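Local coordinates for beta-hexosaminidase (Neisseria gonorrhoeae, PDB 6JTJ), which hydrolyses terminal N-acetylhexosamine residues and probably releases N-acetylglucosamine from peptidoglycan fragments during cell-wall recycling, at residues A90-L95 with L100-D105; L167-G172 with E187-L192. All blocks are in the same frame, centred on the assembly; numbering follows the deposited sequence.

Interaction 1. Residues A90-L95 with L100-D105. With NAG (2-acetamido-2-deoxy-beta-D-glucopyranose), chain I.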
ATOM      1  N   ALA C  90      -9.164 -18.535  23.203  1.00 50.84           N
ATOM      2  CA  ALA C  90      -9.324 -19.722  24.029  1.00 49.43           C
ATOM      3  C   ALA C  90     -10.135 -20.774  23.287  1.00 49.58           C
ATOM      4  O   ALA C  90      -9.730 -21.931  23.219  1.00 50.92           O
ATOM      5  CB  ALA C  90      -9.980 -19.374  25.348  1.00 53.32           C
ATOM      6  N   GLU C  91     -11.257 -20.371  22.700  1.00 48.88           N
ATOM      7  CA  GLU C  91     -12.088 -21.327  21.981  1.00 51.43           C
ATOM      8  C   GLU C  91     -11.404 -21.864  20.719  1.00 50.98           C
ATOM      9  O   GLU C  91     -11.626 -23.000  20.345  1.00 45.93           O
ATOM     10  CB  GLU C  91     -13.490 -20.760  21.691  1.00 55.33           C
ATOM     11  CG  GLU C  91     -13.574 -19.687  20.623  1.00 59.17           C
ATOM     12  CD  GLU C  91     -14.987 -19.169  20.421  1.00 63.58           C
ATOM     13  OE1 GLU C  91     -15.918 -19.898  20.784  1.00 64.37           O
ATOM     14  OE2 GLU C  91     -15.190 -18.039  19.912  1.00 61.59           O
ATOM     15  N   ILE C  92     -10.563 -21.060  20.074  1.00 49.11           N
ATOM     16  CA  ILE C  92      -9.751 -21.562  18.964  1.00 47.09           C
ATOM     17  C   ILE C  92      -8.777 -22.636  19.447  1.00 45.76           C
ATOM     18  O   ILE C  92      -8.611 -23.667  18.799  1.00 46.58           O
ATOM     19  CB  ILE C  92      -8.959 -20.419  18.272  1.00 48.02           C
ATOM     20  CG1 ILE C  92      -9.918 -19.551  17.450  1.00 49.00           C
ATOM     21  CG2 ILE C  92      -7.858 -20.971  17.374  1.00 45.82           C
ATOM     22  CD1 ILE C  92      -9.372 -18.184  17.095  1.00 50.16           C
ATOM     23  N   LYS C  93      -8.116 -22.367  20.560  1.00 43.69           N
ATOM     24  CA  LYS C  93      -7.110 -23.274  21.094  1.00 47.70           C
ATOM     25  C   LYS C  93      -7.729 -24.573  21.608  1.00 51.94           C
ATOM     26  O   LYS C  93      -7.117 -25.635  21.517  1.00 51.36           O
ATOM     27  CB  LYS C  93      -6.304 -22.596  22.207  1.00 46.04           C
ATOM     28  CG  LYS C  93      -5.516 -21.382  21.731  1.00 49.46           C
ATOM     29  CD  LYS C  93      -4.159 -21.255  22.401  1.00 51.15           C
ATOM     30  CE  LYS C  93      -3.238 -20.291  21.641  1.00 53.00           C
ATOM     31  NZ  LYS C  93      -2.536 -20.895  20.454  1.00 49.51           N
ATOM     32  N   ALA C  94      -8.949 -24.484  22.134  1.00 54.18           N
ATOM     33  CA  ALA C  94      -9.635 -25.647  22.704  1.00 52.07           C
ATOM     34  C   ALA C  94     -10.005 -26.712  21.675  1.00 52.86           C
ATOM     35  O   ALA C  94     -10.266 -27.850  22.044  1.00 54.19           O
ATOM     36  CB  ALA C  94     -10.881 -25.197  23.457  1.00 52.84           C
ATOM     37  N   LEU C  95     -10.044 -26.354  20.394  1.00 52.06           N
ATOM     38  CA  LEU C  95     -10.527 -27.274  19.374  1.00 49.17           C
ATOM     39  C   LEU C  95      -9.665 -28.508  19.186  1.00 45.74           C
ATOM     40  O   LEU C  95     -10.185 -29.569  18.845  1.00 44.22           O
ATOM     41  CB  LEU C  95     -10.666 -26.570  18.022  1.00 52.98           C
ATOM     42  CG  LEU C  95     -11.749 -25.499  17.925  1.00 53.62           C
ATOM     43  CD1 LEU C  95     -11.621 -24.806  16.576  1.00 53.25           C
ATOM     44  CD2 LEU C  95     -13.150 -26.076  18.107  1.00 53.25           C
ATOM     45  N   LEU C 100      -3.872 -24.743  17.615  1.00 35.33           N
ATOM     46  CA  LEU C 100      -3.704 -23.919  16.428  1.00 34.74           C
ATOM     47  C   LEU C 100      -2.907 -22.664  16.793  1.00 31.71           C
ATOM     48  O   LEU C 100      -3.202 -22.017  17.784  1.00 30.36           O
ATOM     49  CB  LEU C 100      -5.067 -23.526  15.845  1.00 34.76           C
ATOM     50  CG  LEU C 100      -5.908 -24.648  15.214  1.00 34.62           C
ATOM     51  CD1 LEU C 100      -7.271 -24.107  14.807  1.00 34.71           C
ATOM     52  CD2 LEU C 100      -5.220 -25.290  14.020  1.00 33.55           C
ATOM     53  N   ILE C 101      -1.890 -22.357  15.989  1.00 29.05           N
ATOM     54  CA  ILE C 101      -1.079 -21.156  16.164  1.00 28.56           C
ATOM     55  C   ILE C 101      -1.886 -19.938  15.707  1.00 27.66           C
ATOM     56  O   ILE C 101      -2.528 -19.964  14.670  1.00 30.11           O
ATOM     57  CB  ILE C 101       0.235 -21.255  15.355  1.00 27.70           C
ATOM     58  CG1 ILE C 101       1.156 -22.311  15.968  1.00 28.45           C
ATOM     59  CG2 ILE C 101       0.947 -19.913  15.279  1.00 28.93           C
ATOM     60  CD1 ILE C 101       1.711 -21.980  17.334  1.00 28.79           C
ATOM     61  N   ILE C 102      -1.875 -18.886  16.506  1.00 27.30           N
ATOM     62  CA  ILE C 102      -2.649 -17.686  16.221  1.00 28.20           C
ATOM     63  C   ILE C 102      -1.704 -16.499  16.018  1.00 26.34           C
ATOM     64  O   ILE C 102      -0.857 -16.208  16.874  1.00 26.76           O
ATOM     65  CB  ILE C 102      -3.638 -17.372  17.372  1.00 30.53           C
ATOM     66  CG1 ILE C 102      -4.537 -18.592  17.645  1.00 32.71           C
ATOM     67  CG2 ILE C 102      -4.473 -16.145  17.036  1.00 30.80           C
ATOM     68  CD1 ILE C 102      -5.510 -18.413  18.796  1.00 35.76           C
ATOM     69  N   ALA C 103      -1.859 -15.819  14.892  1.00 25.75           N
ATOM     70  CA  ALA C 103      -1.015 -14.676  14.559  1.00 25.63           C
ATOM     71  C   ALA C 103      -1.822 -13.434  14.231  1.00 24.58           C
ATOM     72  O   ALA C 103      -3.032 -13.497  14.011  1.00 24.99           O
ATOM     73  CB  ALA C 103      -0.104 -15.020  13.395  1.00 25.12           C
ATOM     74  N   VAL C 104      -1.128 -12.298  14.252  1.00 25.78           N
ATOM     75  CA  VAL C 104      -1.708 -10.995  13.905  1.00 26.42           C
ATOM     76  C   VAL C 104      -0.601 -10.062  13.389  1.00 26.06           C
ATOM     77  O   VAL C 104       0.580 -10.266  13.672  1.00 25.58           O
ATOM     78  CB  VAL C 104      -2.407 -10.359  15.124  1.00 26.92           C
ATOM     79  CG1 VAL C 104      -1.388  -9.892  16.160  1.00 27.04           C
ATOM     80  CG2 VAL C 104      -3.313  -9.212  14.714  1.00 27.17           C
ATOM     81  N   ASP C 105      -0.993  -9.076  12.597  1.00 26.83           N
ATOM     82  CA  ASP C 105      -0.103  -8.019  12.135  1.00 26.22           C
ATOM     83  C   ASP C 105      -0.091  -6.850  13.127  1.00 26.55           C
ATOM     84  O   ASP C 105      -0.886  -5.912  12.994  1.00 26.12           O
ATOM     85  CB  ASP C 105      -0.543  -7.510  10.747  1.00 26.72           C
ATOM     86  CG  ASP C 105      -0.439  -8.572   9.659  1.00 26.74           C
ATOM     87  OD1 ASP C 105       0.684  -9.063   9.441  1.00 30.37           O
ATOM     88  OD2 ASP C 105      -1.456  -8.880   8.995  1.00 26.28           O
TER
HETATM   89  C1  NAG I 401       0.606  -8.692   3.150  1.00 49.64           C
HETATM   90  C2  NAG I 401       1.420  -7.576   3.820  1.00 48.63           C
HETATM   91  C3  NAG I 401       2.211  -8.128   4.982  1.00 47.41           C
HETATM   92  C4  NAG I 401       1.312  -8.929   5.922  1.00 47.08           C
HETATM   93  C5  NAG I 401       0.637 -10.073   5.192  1.00 46.56           C
HETATM   94  C6  NAG I 401      -0.404 -10.758   6.084  1.00 46.47           C
HETATM   95  C7  NAG I 401       2.603  -5.647   2.753  1.00 55.58           C
HETATM   96  C8  NAG I 401       1.785  -4.757   3.592  1.00 55.02           C
HETATM   97  N2  NAG I 401       2.355  -6.951   2.917  1.00 50.48           N
HETATM   98  O1  NAG I 401      -0.480  -8.146   2.424  1.00 48.37           O
HETATM   99  O3  NAG I 401       2.837  -7.056   5.650  1.00 41.73           O
HETATM  100  O4  NAG I 401       2.025  -9.417   7.030  1.00 39.15           O
HETATM  101  O5  NAG I 401      -0.045  -9.558   4.068  1.00 49.95           O
HETATM  102  O6  NAG I 401      -1.472  -9.901   6.453  1.00 41.56           O
HETATM  103  O7  NAG I 401       3.417  -5.176   1.940  1.00 51.89           O
HETATM  104  O   HOH W   1      -6.445 -25.519  18.749  1.00 39.95           O
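I92 and K93, neighbours on one helical turn, receive the side chain of I102 between them. I102 is extended at chi2 (178°), and this carries CD1 forward against the helix, where it comes to 3.8 Å from I92 CG2 and 4.1 Å from K93 CE. The I92 branch that does the touching is the short one, CG2. The same methyl also reaches L100, lying 4.1 Å from L100 CB, and the two side chains meet at about a right angle. The methylene chain of K93 runs obliquely past I102 CD1: it bends at chi2 and again at chi4 (-82°), which turns the ammonium toward the residue just ahead of the strand, L100. There K93 NZ donates to L100 O at 3.0 Å, tilted 25° from the carbonyl plane. Its stronger partner is D160, whose OD2 forms a salt bridge with K93 and also accepts from I102 N, so one carboxylate oxygen ties the lysine to the strand it covers.

This is the second half of a beta-alpha-beta unit, in which helix 82-94 packs on strand 101-108 after a short loop, as expected for the barrel of family 3 glycosidases. A water joins the helix end to L100: L100 N donates to it at 2.9 Å, with I92 O and K93 O both within reach as acceptors. At the other end of segment 100-105, D105 grips the bound N-acetylglucosamine with both oxygens, OD1 accepting from O4 at 2.8 Å and OD2 from O6 at 2.7 Å, while R113 pairs with OD2.

Interaction 2. Residues L167-G172 with E187-L192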
ATOM      1  N   LEU C 167      11.841  -5.684   7.573  1.00 16.48           N
ATOM      2  CA  LEU C 167      13.273  -5.578   7.344  1.00 16.69           C
ATOM      3  C   LEU C 167      13.582  -4.898   6.019  1.00 17.71           C
ATOM      4  O   LEU C 167      14.739  -4.750   5.625  1.00 18.25           O
ATOM      5  CB  LEU C 167      13.883  -6.975   7.338  1.00 16.26           C
ATOM      6  CG  LEU C 167      13.712  -7.794   8.609  1.00 15.78           C
ATOM      7  CD1 LEU C 167      14.370  -9.168   8.471  1.00 16.47           C
ATOM      8  CD2 LEU C 167      14.300  -7.073   9.804  1.00 15.95           C
ATOM      9  N   ASP C 168      12.532  -4.472   5.324  1.00 17.89           N
ATOM     10  CA  ASP C 168      12.678  -3.719   4.093  1.00 17.86           C
ATOM     11  C   ASP C 168      13.424  -2.414   4.369  1.00 17.87           C
ATOM     12  O   ASP C 168      13.252  -1.805   5.430  1.00 16.71           O
ATOM     13  CB  ASP C 168      11.296  -3.397   3.512  1.00 17.57           C
ATOM     14  CG  ASP C 168      10.465  -4.657   3.257  1.00 18.46           C
ATOM     15  OD1 ASP C 168      11.002  -5.631   2.673  1.00 17.45           O
ATOM     16  OD2 ASP C 168       9.258  -4.636   3.601  1.00 17.92           O
ATOM     17  N   LEU C 169      14.248  -2.000   3.415  1.00 18.44           N
ATOM     18  CA  LEU C 169      15.032  -0.777   3.569  1.00 20.02           C
ATOM     19  C   LEU C 169      14.251   0.408   2.979  1.00 19.13           C
ATOM     20  O   LEU C 169      13.594   0.280   1.959  1.00 19.13           O
ATOM     21  CB  LEU C 169      16.360  -0.880   2.825  1.00 20.57           C
ATOM     22  CG  LEU C 169      17.244  -2.106   3.081  1.00 22.31           C
ATOM     23  CD1 LEU C 169      18.564  -1.969   2.317  1.00 23.24           C
ATOM     24  CD2 LEU C 169      17.510  -2.279   4.565  1.00 22.20           C
ATOM     25  N   ASP C 170      14.347   1.549   3.629  1.00 19.76           N
ATOM     26  CA  ASP C 170      13.707   2.731   3.133  1.00 20.48           C
ATOM     27  C   ASP C 170      14.533   3.400   2.038  1.00 20.79           C
ATOM     28  O   ASP C 170      15.280   4.308   2.315  1.00 22.01           O
ATOM     29  CB  ASP C 170      13.451   3.731   4.254  1.00 21.49           C
ATOM     30  CG  ASP C 170      12.664   4.951   3.746  1.00 22.38           C
ATOM     31  OD1 ASP C 170      11.974   4.842   2.710  1.00 22.95           O
ATOM     32  OD2 ASP C 170      12.694   5.997   4.392  1.00 21.77           O
ATOM     33  N   TRP C 171      14.378   2.929   0.812  1.00 19.30           N
ATOM     34  CA  TRP C 171      15.022   3.524  -0.331  1.00 20.88           C
ATOM     35  C   TRP C 171      14.307   4.798  -0.795  1.00 20.43           C
ATOM     36  O   TRP C 171      14.800   5.466  -1.669  1.00 20.84           O
ATOM     37  CB  TRP C 171      15.064   2.542  -1.504  1.00 20.56           C
ATOM     38  CG  TRP C 171      16.012   1.405  -1.336  1.00 22.42           C
ATOM     39  CD1 TRP C 171      15.700   0.117  -1.014  1.00 22.85           C
ATOM     40  CD2 TRP C 171      17.440   1.438  -1.531  1.00 24.17           C
ATOM     41  NE1 TRP C 171      16.839  -0.657  -0.981  1.00 23.36           N
ATOM     42  CE2 TRP C 171      17.922   0.127  -1.290  1.00 26.32           C
ATOM     43  CE3 TRP C 171      18.349   2.440  -1.885  1.00 24.79           C
ATOM     44  CZ2 TRP C 171      19.287  -0.203  -1.391  1.00 27.21           C
ATOM     45  CZ3 TRP C 171      19.711   2.110  -2.000  1.00 28.02           C
ATOM     46  CH2 TRP C 171      20.167   0.802  -1.727  1.00 28.05           C
ATOM     47  N   GLY C 172      13.186   5.167  -0.166  1.00 20.29           N
ATOM     48  CA  GLY C 172      12.430   6.353  -0.577  1.00 19.11           C
ATOM     49  C   GLY C 172      11.617   6.116  -1.852  1.00 19.39           C
ATOM     50  O   GLY C 172      11.184   7.070  -2.501  1.00 18.43           O
ATOM     51  N   GLU C 187      22.564  -1.598   8.035  1.00 25.43           N
ATOM     52  CA  GLU C 187      23.098  -1.803   9.393  1.00 25.67           C
ATOM     53  C   GLU C 187      22.140  -1.324  10.467  1.00 23.61           C
ATOM     54  O   GLU C 187      21.932  -1.986  11.483  1.00 24.52           O
ATOM     55  CB  GLU C 187      24.458  -1.110   9.581  1.00 29.21           C
ATOM     56  CG  GLU C 187      25.124  -1.510  10.933  1.00 30.91           C
ATOM     57  CD  GLU C 187      25.494  -3.000  11.058  1.00 32.12           C
ATOM     58  OE1 GLU C 187      25.669  -3.710  10.033  1.00 36.26           O
ATOM     59  OE2 GLU C 187      25.619  -3.475  12.212  1.00 33.31           O
ATOM     60  N   ALA C 188      21.559  -0.152  10.263  1.00 23.04           N
ATOM     61  CA  ALA C 188      20.566   0.343  11.215  1.00 22.78           C
ATOM     62  C   ALA C 188      19.351  -0.598  11.267  1.00 20.97           C
ATOM     63  O   ALA C 188      18.835  -0.918  12.342  1.00 22.83           O
ATOM     64  CB  ALA C 188      20.125   1.749  10.831  1.00 22.84           C
ATOM     65  N   VAL C 189      18.901  -1.041  10.101  1.00 22.34           N
ATOM     66  CA  VAL C 189      17.721  -1.922  10.055  1.00 23.03           C
ATOM     67  C   VAL C 189      18.007  -3.213  10.822  1.00 20.69           C
ATOM     68  O   VAL C 189      17.233  -3.621  11.677  1.00 21.47           O
ATOM     69  CB  VAL C 189      17.289  -2.222   8.611  1.00 22.57           C
ATOM     70  CG1 VAL C 189      16.214  -3.315   8.581  1.00 23.38           C
ATOM     71  CG2 VAL C 189      16.774  -0.956   7.942  1.00 23.67           C
ATOM     72  N   ALA C 190      19.142  -3.822  10.536  1.00 21.67           N
ATOM     73  CA  ALA C 190      19.518  -5.095  11.167  1.00 21.02           C
ATOM     74  C   ALA C 190      19.598  -4.956  12.658  1.00 23.11           C
ATOM     75  O   ALA C 190      19.005  -5.734  13.405  1.00 23.85           O
ATOM     76  CB  ALA C 190      20.847  -5.604  10.613  1.00 21.04           C
ATOM     77  N   ARG C 191      20.271  -3.918  13.125  1.00 25.65           N
ATOM     78  CA  ARG C 191      20.452  -3.764  14.569  1.00 27.41           C
ATOM     79  C   ARG C 191      19.158  -3.403  15.296  1.00 25.28           C
ATOM     80  O   ARG C 191      18.883  -3.936  16.375  1.00 24.14           O
ATOM     81  CB  ARG C 191      21.579  -2.763  14.865  1.00 30.59           C
ATOM     82  CG  ARG C 191      22.955  -3.252  14.307  1.00 35.62           C
ATOM     83  CD  ARG C 191      23.854  -3.746  15.428  1.00 37.14           C
ATOM     84  NE  ARG C 191      23.297  -4.740  16.337  1.00 39.89           N
ATOM     85  CZ  ARG C 191      23.494  -6.063  16.318  1.00 37.55           C
ATOM     86  NH1 ARG C 191      24.190  -6.658  15.361  1.00 34.90           N
ATOM     87  NH2 ARG C 191      22.959  -6.799  17.296  1.00 38.20           N
ATOM     88  N   LEU C 192      18.331  -2.531  14.713  1.00 23.69           N
ATOM     89  CA  LEU C 192      17.051  -2.222  15.352  1.00 23.01           C
ATOM     90  C   LEU C 192      16.153  -3.443  15.369  1.00 21.78           C
ATOM     91  O   LEU C 192      15.447  -3.707  16.344  1.00 24.03           O
ATOM     92  CB  LEU C 192      16.367  -1.046  14.648  1.00 24.74           C
ATOM     93  CG  LEU C 192      17.147   0.266  14.816  1.00 25.11           C
ATOM     94  CD1 LEU C 192      16.673   1.325  13.830  1.00 24.44           C
ATOM     95  CD2 LEU C 192      16.998   0.759  16.251  1.00 25.77           C
TER
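V189 aims its forked side chain from helix 186-202 squarely at the loop 167-172, and each prong finds a different surface. CG1, anti to the backbone N (chi1 171°), lies against the main chain of L167, 3.6 Å from L167 O and 3.9 Å from L167 CA. CG2 turns to L169, whose CD2 approaches it to 3.7 Å, the two side chains crossing at a slant. The two leucines meet the valine from directions roughly at right angles, and both bring a CD2 methyl toward it. That of L167 stays more distant, at 4.4 Å from V189 CG1, and its isobutyl group leans instead on F244 and M247 of helix 242-249.

Between the leucines, D168 points away from the helix. Its OD1 is hydrogen-bonded to H215 N and its OD2 to H211 ND1, which ties the loop to H211, itself hydrogen-bonded to the bound N-acetylglucosamine. Farther on, the loop folds into an Asx turn: D170 OD1 accepts from G172 N at 3.1 Å, the donor standing 57° out of the carboxylate plane, while OD2 forms a salt bridge with R110 of the second subunit.

The contact with the helix is thus entirely van der Waals in character, so shape rather than directional bonding fits V189 to the loop, while D168 turns to H211 and H215, and D170 serves both the loop's own turn and R110 of the second subunit.

In the fold
Both contacts are buried and belong to the same family domain, yet they share no secondary-structure element and lie on opposite sides of the chain's centre, their centres about 31 Å apart. Interaction 1 joins a helix to a strand within one beta-alpha-beta unit and mixes apolar packing with a lysine bond and a water. Interaction 2 sets a loop on the helix that follows it through methyl groups of V189 and L169 and the main chain of L167, with no polar bond between the segments. In each, aspartate side chains stay apart from the packing: that of 100-105 binds the sugar directly, whereas one in 167-172 supports H211 from the second shell.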